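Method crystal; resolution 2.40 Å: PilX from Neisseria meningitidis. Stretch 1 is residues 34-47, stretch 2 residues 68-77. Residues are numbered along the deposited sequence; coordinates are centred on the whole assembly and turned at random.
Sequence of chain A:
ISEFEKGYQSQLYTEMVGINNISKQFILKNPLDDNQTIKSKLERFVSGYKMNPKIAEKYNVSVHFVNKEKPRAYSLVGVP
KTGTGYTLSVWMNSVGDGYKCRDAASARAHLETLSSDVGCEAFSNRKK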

ATOM      1  N   ASP A  34      -2.765  12.939 -18.391  1.00 44.50           N
ATOM      2  CA  ASP A  34      -1.558  12.278 -18.880  1.00 44.04           C
ATOM      3  C   ASP A  34      -0.851  11.505 -17.752  1.00 44.93           C
ATOM      4  O   ASP A  34      -1.211  11.624 -16.565  1.00 44.28           O
ATOM      5  N   ASN A  35       0.101  10.655 -18.121  1.00 45.48           N
ATOM      6  CA  ASN A  35       0.703   9.750 -17.145  1.00 47.33           C
ATOM      7  C   ASN A  35       1.478  10.448 -16.050  1.00 48.46           C
ATOM      8  O   ASN A  35       1.571   9.947 -14.927  1.00 47.84           O
ATOM      9  N   GLN A  36       2.062  11.600 -16.390  1.00 48.49           N
ATOM     10  CA  GLN A  36       2.743  12.418 -15.410  1.00 47.82           C
ATOM     11  C   GLN A  36       1.759  12.982 -14.378  1.00 46.96           C
ATOM     12  O   GLN A  36       2.062  13.057 -13.192  1.00 47.41           O
ATOM     13  N   THR A  37       0.579  13.379 -14.836  1.00 46.84           N
ATOM     14  CA  THR A  37      -0.488  13.870 -13.971  1.00 46.55           C
ATOM     15  C   THR A  37      -1.108  12.777 -13.084  1.00 47.74           C
ATOM     16  O   THR A  37      -1.346  12.989 -11.895  1.00 47.57           O
ATOM     17  N   ILE A  38      -1.355  11.601 -13.658  1.00 48.54           N
ATOM     18  CA  ILE A  38      -1.883  10.483 -12.881  1.00 48.47           C
ATOM     19  C   ILE A  38      -0.879  10.134 -11.777  1.00 48.34           C
ATOM     20  O   ILE A  38      -1.255   9.919 -10.638  1.00 49.42           O
ATOM     21  N   LYS A  39       0.400  10.053 -12.137  1.00 46.88           N
ATOM     22  CA  LYS A  39       1.438   9.654 -11.207  1.00 44.94           C
ATOM     23  C   LYS A  39       1.549  10.622 -10.026  1.00 47.35           C
ATOM     24  O   LYS A  39       1.548  10.185  -8.883  1.00 47.10           O
ATOM     25  N   SER A  40       1.625  11.935 -10.277  1.00 48.38           N
ATOM     26  CA  SER A  40       1.758  12.842  -9.130  1.00 49.02           C
ATOM     27  C   SER A  40       0.485  12.938  -8.316  1.00 46.74           C
ATOM     28  O   SER A  40       0.542  13.059  -7.098  1.00 44.97           O
ATOM     29  N   LYS A  41      -0.664  12.910  -8.985  1.00 47.02           N
ATOM     30  CA  LYS A  41      -1.941  12.778  -8.252  1.00 46.52           C
ATOM     31  C   LYS A  41      -1.976  11.539  -7.342  1.00 47.11           C
ATOM     32  O   LYS A  41      -2.290  11.659  -6.153  1.00 48.29           O
ATOM     33  N   LEU A  42      -1.581  10.372  -7.842  1.00 45.46           N
ATOM     34  CA  LEU A  42      -1.556   9.213  -6.960  1.00 46.71           C
ATOM     35  C   LEU A  42      -0.702   9.469  -5.727  1.00 47.04           C
ATOM     36  O   LEU A  42      -1.112   9.173  -4.598  1.00 48.02           O
ATOM     37  N   GLU A  43       0.500  10.003  -5.966  1.00 47.04           N
ATOM     38  CA  GLU A  43       1.492  10.306  -4.924  1.00 45.11           C
ATOM     39  C   GLU A  43       0.981  11.320  -3.898  1.00 45.12           C
ATOM     40  O   GLU A  43       1.185  11.146  -2.707  1.00 47.97           O
ATOM     41  N   ARG A  44       0.342  12.389  -4.343  1.00 45.57           N
ATOM     42  CA  ARG A  44      -0.243  13.364  -3.411  1.00 46.06           C
ATOM     43  C   ARG A  44      -1.390  12.768  -2.639  1.00 45.19           C
ATOM     44  O   ARG A  44      -1.515  12.990  -1.450  1.00 46.84           O
ATOM     45  N   PHE A  45      -2.264  12.044  -3.328  1.00 45.40           N
ATOM     46  CA  PHE A  45      -3.456  11.539  -2.689  1.00 46.78           C
ATOM     47  C   PHE A  45      -3.070  10.542  -1.605  1.00 47.68           C
ATOM     48  O   PHE A  45      -3.450  10.682  -0.457  1.00 46.66           O
ATOM     49  N   VAL A  46      -2.310   9.534  -1.996  1.00 50.21           N
ATOM     50  CA  VAL A  46      -1.863   8.486  -1.067  1.00 51.91           C
ATOM     51  C   VAL A  46      -1.081   9.012   0.115  1.00 51.84           C
ATOM     52  O   VAL A  46      -1.324   8.617   1.262  1.00 51.72           O
ATOM     53  N   SER A  47      -0.139   9.909  -0.155  1.00 51.49           N
ATOM     54  CA  SER A  47       0.722  10.375   0.916  1.00 51.00           C
ATOM     55  C   SER A  47      -0.015  11.337   1.818  1.00 49.39           C
ATOM     56  O   SER A  47       0.352  11.524   2.954  1.00 48.28           O
ATOM     57  N   LYS A  68       7.089   4.942 -14.788  1.00 48.73           N
ATOM     58  CA  LYS A  68       6.384   6.204 -14.722  1.00 48.81           C
ATOM     59  C   LYS A  68       5.473   6.405 -15.924  1.00 49.52           C
ATOM     60  O   LYS A  68       4.660   7.326 -15.945  1.00 50.79           O
ATOM     61  N   GLU A  69       5.591   5.561 -16.937  1.00 49.21           N
ATOM     62  CA  GLU A  69       4.738   5.752 -18.114  1.00 49.22           C
ATOM     63  C   GLU A  69       3.559   4.755 -18.082  1.00 49.26           C
ATOM     64  O   GLU A  69       2.616   4.821 -18.899  1.00 49.38           O
ATOM     65  N   LYS A  70       3.608   3.850 -17.105  1.00 47.91           N
ATOM     66  CA  LYS A  70       2.491   2.981 -16.807  1.00 46.96           C
ATOM     67  C   LYS A  70       2.059   3.200 -15.358  1.00 46.45           C
ATOM     68  O   LYS A  70       2.153   2.278 -14.519  1.00 46.96           O
ATOM     69  N   PRO A  71       1.574   4.413 -15.038  1.00 45.52           N
ATOM     70  CA  PRO A  71       1.213   4.710 -13.637  1.00 44.94           C
ATOM     71  C   PRO A  71       0.007   3.931 -13.122  1.00 45.56           C
ATOM     72  O   PRO A  71      -0.157   3.821 -11.920  1.00 46.43           O
ATOM     73  N   ARG A  72      -0.835   3.410 -14.013  1.00 45.31           N
ATOM     74  CA  ARG A  72      -1.982   2.604 -13.602  1.00 45.24           C
ATOM     75  C   ARG A  72      -1.557   1.282 -13.010  1.00 47.09           C
ATOM     76  O   ARG A  72      -2.337   0.661 -12.267  1.00 48.84           O
ATOM     77  N   ALA A  73      -0.341   0.831 -13.359  1.00 46.36           N
ATOM     78  CA  ALA A  73       0.322  -0.292 -12.672  1.00 44.79           C
ATOM     79  C   ALA A  73       1.144   0.261 -11.527  1.00 44.98           C
ATOM     80  O   ALA A  73       2.277   0.709 -11.735  1.00 46.39           O
ATOM     81  N   TYR A  74       0.580   0.271 -10.329  1.00 43.73           N
ATOM     82  CA  TYR A  74       1.326   0.711  -9.144  1.00 43.81           C
ATOM     83  C   TYR A  74       1.027  -0.315  -8.047  1.00 44.40           C
ATOM     84  O   TYR A  74       0.153  -1.164  -8.192  1.00 43.94           O
ATOM     85  N   SER A  75       1.755  -0.216  -6.955  1.00 45.51           N
ATOM     86  CA  SER A  75       1.442  -0.947  -5.751  1.00 46.22           C
ATOM     87  C   SER A  75       1.459  -0.009  -4.538  1.00 46.69           C
ATOM     88  O   SER A  75       2.091   1.054  -4.551  1.00 47.60           O
ATOM     89  N   LEU A  76       0.732  -0.400  -3.506  1.00 45.72           N
ATOM     90  CA  LEU A  76       0.737   0.311  -2.265  1.00 44.19           C
ATOM     91  C   LEU A  76       1.520  -0.503  -1.265  1.00 43.83           C
ATOM     92  O   LEU A  76       1.344  -1.708  -1.159  1.00 43.11           O
ATOM     93  N   VAL A  77       2.380   0.165  -0.512  1.00 43.67           N
ATOM     94  CA  VAL A  77       3.140  -0.468   0.566  1.00 43.60           C
ATOM     95  C   VAL A  77       2.685   0.115   1.931  1.00 44.09           C
ATOM     96  O   VAL A  77       2.576   1.314   2.106  1.00 44.35           O
TER

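Packing of the loop and strand of residues 68-77 against the helix of residues 35-47 in PilX; the two stretches bury 512 Å² between them, counting both sides. The helix presents Asn35, Ile38, Lys39, Leu42 and Val46, which recur every turn or so (Ile38 and Lys39 being adjacent) and so lie along one side, each with its CA-to-CB bond toward the other stretch. Lys68 begins the walk. Its CA-to-CB bond runs sideways and its chain (chi1 p) leads away from the helix, so the contact is made near its base: CB lies 3.9 Å from CD of Lys39, whose extended chain (chi1 to chi3 all t) passes alongside before its NZ turns to a salt bridge with Glu43 OE2 at 2.6 Å. Glu69 points away at CB, but chi2 p brings its carboxylate back, and OE1 accepts the hydrogen bond that joins the stretches, from Asn35 ND2 at 3.2 Å with an N-H...acceptor angle of 154°. Asn35 (chi1 m) also sets ND2 2.9 Å from the backbone O of Glu69, but the angle there is too poor for a hydrogen bond. OE2 of Glu69 faces Lys68 NZ at 3.6 Å, a salt bridge within the loop. Lys70 points away, fully extended, and leaves the contact to its neighbour. Pro71 is the centre of the packing: buried, C-gamma endo, its CA-to-CB bond toward the helix and its ring packed against the first turns. Its CG lies 3.6 Å from Asn35 O, its CD 3.7 Å from Asn35 CG, and its CB 3.8 Å from Ile38 CG2 (Ile38 is m, m) and 4.2 Å from Lys39 CB. The type I turn from Lys70 to Ala73 carries this proline at its second position and is closed by Ala73 N to Lys70 O at 3.1 Å. Arg72 starts sideways, and its extended chain (chi1 m, chi2 and chi3 t) carries its end nearer; NH2 comes 4.1 Å from Asn35 OD1, which sits at the edge of the guanidinium, while NE and NH1 are satisfied elsewhere in the structure. Ala73 is out of reach. Tyr74, chi1 p, points toward the helix and sets CD2 3.8 Å from CD1 of Leu42 (m, t); the same Leu42 CD1 lies 3.6 Å from Pro71 O. The Tyr74 hydroxyl is hydrogen-bonded elsewhere in the structure. Ser75 is out of reach. Leu76 (m, t) leaves the backbone sideways, yet its end closes the gap, CD2 meeting CG2 of Val46 (chi1 t) at 4.0 Å across backbones whose CA atoms are 8.7 Å apart. Val77 makes no contact with the helix.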

ATOM      1  CB  ASP A  34      -0.634  13.274 -19.583  1.00 44.40           C
ATOM      2  CG  ASP A  34       0.041  14.237 -18.612  1.00 45.09           C
ATOM      3  OD1 ASP A  34       0.579  15.264 -19.043  1.00 45.93           O
ATOM      4  OD2 ASP A  34       0.039  13.982 -17.409  1.00 45.63           O
ATOM      5  CB  ASN A  35       1.633   8.784 -17.835  1.00 49.31           C
ATOM      6  CG  ASN A  35       0.906   7.857 -18.782  1.00 50.49           C
ATOM      7  OD1 ASN A  35      -0.293   7.568 -18.630  1.00 52.04           O
ATOM      8  ND2 ASN A  35       1.636   7.376 -19.770  1.00 51.47           N
ATOM      9  CB  GLN A  36       3.467  13.554 -16.134  1.00 50.44           C
ATOM     10  CG  GLN A  36       3.829  14.697 -15.243  1.00 52.17           C
ATOM     11  CD  GLN A  36       4.969  15.492 -15.776  1.00 54.63           C
ATOM     12  OE1 GLN A  36       5.083  15.726 -17.009  1.00 55.96           O
ATOM     13  NE2 GLN A  36       5.845  15.941 -14.858  1.00 54.57           N
ATOM     14  CB  THR A  37      -1.554  14.541 -14.819  1.00 46.29           C
ATOM     15  OG1 THR A  37      -0.955  15.650 -15.502  1.00 45.15           O
ATOM     16  CG2 THR A  37      -2.723  15.025 -13.977  1.00 44.31           C
ATOM     17  CB  ILE A  38      -2.079   9.201 -13.760  1.00 49.71           C
ATOM     18  CG1 ILE A  38      -3.098   9.416 -14.915  1.00 49.60           C
ATOM     19  CG2 ILE A  38      -2.404   7.965 -12.890  1.00 48.71           C
ATOM     20  CD1 ILE A  38      -4.451   9.870 -14.493  1.00 49.30           C
ATOM     21  CB  LYS A  39       2.794   9.527 -11.912  1.00 43.84           C
ATOM     22  CG  LYS A  39       3.973   9.241 -10.946  1.00 41.71           C
ATOM     23  CD  LYS A  39       5.217   8.800 -11.677  1.00 43.29           C
ATOM     24  CE  LYS A  39       6.434   8.593 -10.701  1.00 43.65           C
ATOM     25  NZ  LYS A  39       6.701   9.819  -9.885  1.00 42.44           N
ATOM     26  CB  SER A  40       2.305  14.247  -9.503  1.00 49.95           C
ATOM     27  OG  SER A  40       1.741  14.723 -10.693  1.00 51.85           O
ATOM     28  CB  LYS A  41      -3.136  12.816  -9.193  1.00 46.90           C
ATOM     29  CG  LYS A  41      -3.509  14.235  -9.687  1.00 46.75           C
ATOM     30  CD  LYS A  41      -4.727  14.146 -10.590  1.00 47.27           C
ATOM     31  CE  LYS A  41      -5.156  15.507 -11.219  1.00 46.37           C
ATOM     32  NZ  LYS A  41      -6.228  15.288 -12.258  1.00 44.82           N
ATOM     33  CB  LEU A  42      -1.030   7.965  -7.698  1.00 45.57           C
ATOM     34  CG  LEU A  42      -2.045   7.362  -8.686  1.00 45.68           C
ATOM     35  CD1 LEU A  42      -1.342   6.456  -9.706  1.00 45.86           C
ATOM     36  CD2 LEU A  42      -3.185   6.634  -7.966  1.00 44.08           C
ATOM     37  CB  GLU A  43       2.845  10.737  -5.568  1.00 42.82           C
ATOM     38  CG  GLU A  43       3.504   9.612  -6.418  1.00 42.87           C
ATOM     39  CD  GLU A  43       4.740  10.062  -7.199  1.00 44.34           C
ATOM     40  OE1 GLU A  43       4.968  11.279  -7.358  1.00 44.09           O
ATOM     41  OE2 GLU A  43       5.508   9.191  -7.662  1.00 44.59           O
ATOM     42  CB  ARG A  44      -0.763  14.586  -4.163  1.00 47.26           C
ATOM     43  CG  ARG A  44       0.109  15.776  -4.017  1.00 51.46           C
ATOM     44  CD  ARG A  44      -0.380  16.906  -4.869  1.00 53.01           C
ATOM     45  NE  ARG A  44      -0.301  16.532  -6.273  1.00 54.36           N
ATOM     46  CZ  ARG A  44       0.670  16.940  -7.076  1.00 55.91           C
ATOM     47  NH1 ARG A  44       0.673  16.566  -8.358  1.00 56.35           N
ATOM     48  NH2 ARG A  44       1.626  17.747  -6.597  1.00 55.70           N
ATOM     49  CB  PHE A  45      -4.427  10.861  -3.664  1.00 45.82           C
ATOM     50  CG  PHE A  45      -5.551  10.168  -2.944  1.00 46.14           C
ATOM     51  CD1 PHE A  45      -5.713   8.772  -3.015  1.00 45.77           C
ATOM     52  CD2 PHE A  45      -6.346  10.882  -2.076  1.00 43.91           C
ATOM     53  CE1 PHE A  45      -6.728   8.143  -2.301  1.00 44.25           C
ATOM     54  CE2 PHE A  45      -7.356  10.257  -1.358  1.00 44.75           C
ATOM     55  CZ  PHE A  45      -7.546   8.886  -1.468  1.00 44.83           C
ATOM     56  CB  VAL A  46      -0.991   7.445  -1.787  1.00 53.79           C
ATOM     57  CG1 VAL A  46      -0.325   6.473  -0.751  1.00 53.67           C
ATOM     58  CG2 VAL A  46      -1.853   6.692  -2.881  1.00 53.47           C
ATOM     59  CB  SER A  47       2.016  11.014   0.375  1.00 51.84           C
ATOM     60  OG  SER A  47       1.761  12.283  -0.200  1.00 52.73           O
ATOM     61  CB  LYS A  68       7.372   7.369 -14.614  1.00 48.84           C
ATOM     62  CG  LYS A  68       8.096   7.712 -15.918  1.00 49.48           C
ATOM     63  CD  LYS A  68       9.033   8.885 -15.753  1.00 48.68           C
ATOM     64  CE  LYS A  68      10.007   8.982 -16.930  1.00 49.76           C
ATOM     65  NZ  LYS A  68       9.386   9.405 -18.235  1.00 49.40           N
ATOM     66  CB  GLU A  69       5.567   5.685 -19.404  1.00 49.41           C
ATOM     67  CG  GLU A  69       5.059   6.587 -20.516  1.00 51.90           C
ATOM     68  CD  GLU A  69       5.223   8.111 -20.266  1.00 52.34           C
ATOM     69  OE1 GLU A  69       4.306   8.864 -20.666  1.00 52.51           O
ATOM     70  OE2 GLU A  69       6.256   8.558 -19.710  1.00 51.83           O
ATOM     71  CB  LYS A  70       2.896   1.515 -17.029  1.00 47.76           C
ATOM     72  CG  LYS A  70       1.744   0.569 -17.407  1.00 47.32           C
ATOM     73  CD  LYS A  70       2.043  -0.850 -17.039  1.00 47.31           C
ATOM     74  CE  LYS A  70       1.124  -1.842 -17.784  1.00 48.43           C
ATOM     75  NZ  LYS A  70       1.104  -3.215 -17.148  1.00 47.80           N
ATOM     76  CB  PRO A  71       0.888   6.207 -13.659  1.00 44.48           C
ATOM     77  CG  PRO A  71       0.551   6.507 -15.055  1.00 44.59           C
ATOM     78  CD  PRO A  71       1.319   5.557 -15.929  1.00 45.07           C
ATOM     79  CB  ARG A  72      -2.937   2.385 -14.773  1.00 45.07           C
ATOM     80  CG  ARG A  72      -3.613   3.701 -15.236  1.00 45.52           C
ATOM     81  CD  ARG A  72      -4.570   3.508 -16.407  1.00 46.19           C
ATOM     82  NE  ARG A  72      -5.429   4.680 -16.491  1.00 46.82           N
ATOM     83  CZ  ARG A  72      -5.078   5.783 -17.116  1.00 46.80           C
ATOM     84  NH1 ARG A  72      -5.879   6.830 -17.127  1.00 47.68           N
ATOM     85  NH2 ARG A  72      -3.912   5.838 -17.721  1.00 47.98           N
ATOM     86  CB  ALA A  73       1.216  -1.026 -13.591  1.00 43.09           C
ATOM     87  CB  TYR A  74       0.929   2.133  -8.683  1.00 43.68           C
ATOM     88  CG  TYR A  74      -0.569   2.227  -8.288  1.00 44.53           C
ATOM     89  CD1 TYR A  74      -1.006   1.744  -7.043  1.00 44.36           C
ATOM     90  CD2 TYR A  74      -1.533   2.727  -9.176  1.00 43.54           C
ATOM     91  CE1 TYR A  74      -2.331   1.783  -6.674  1.00 43.82           C
ATOM     92  CE2 TYR A  74      -2.886   2.770  -8.805  1.00 44.26           C
ATOM     93  CZ  TYR A  74      -3.281   2.280  -7.537  1.00 43.63           C
ATOM     94  OH  TYR A  74      -4.608   2.233  -7.140  1.00 41.25           O
ATOM     95  CB  SER A  75       2.442  -2.063  -5.571  1.00 45.00           C
ATOM     96  OG  SER A  75       3.712  -1.531  -5.494  1.00 42.99           O
ATOM     97  CB  LEU A  76      -0.694   0.511  -1.766  1.00 45.66           C
ATOM     98  CG  LEU A  76      -1.661   1.282  -2.652  1.00 47.04           C
ATOM     99  CD1 LEU A  76      -3.117   1.194  -2.078  1.00 48.12           C
ATOM    100  CD2 LEU A  76      -1.203   2.718  -2.767  1.00 47.00           C
ATOM    101  CB  VAL A  77       4.664  -0.253   0.303  1.00 43.95           C
ATOM    102  CG1 VAL A  77       5.515  -0.719   1.423  1.00 43.02           C
ATOM    103  CG2 VAL A  77       5.078  -0.939  -0.998  1.00 43.12           C
TER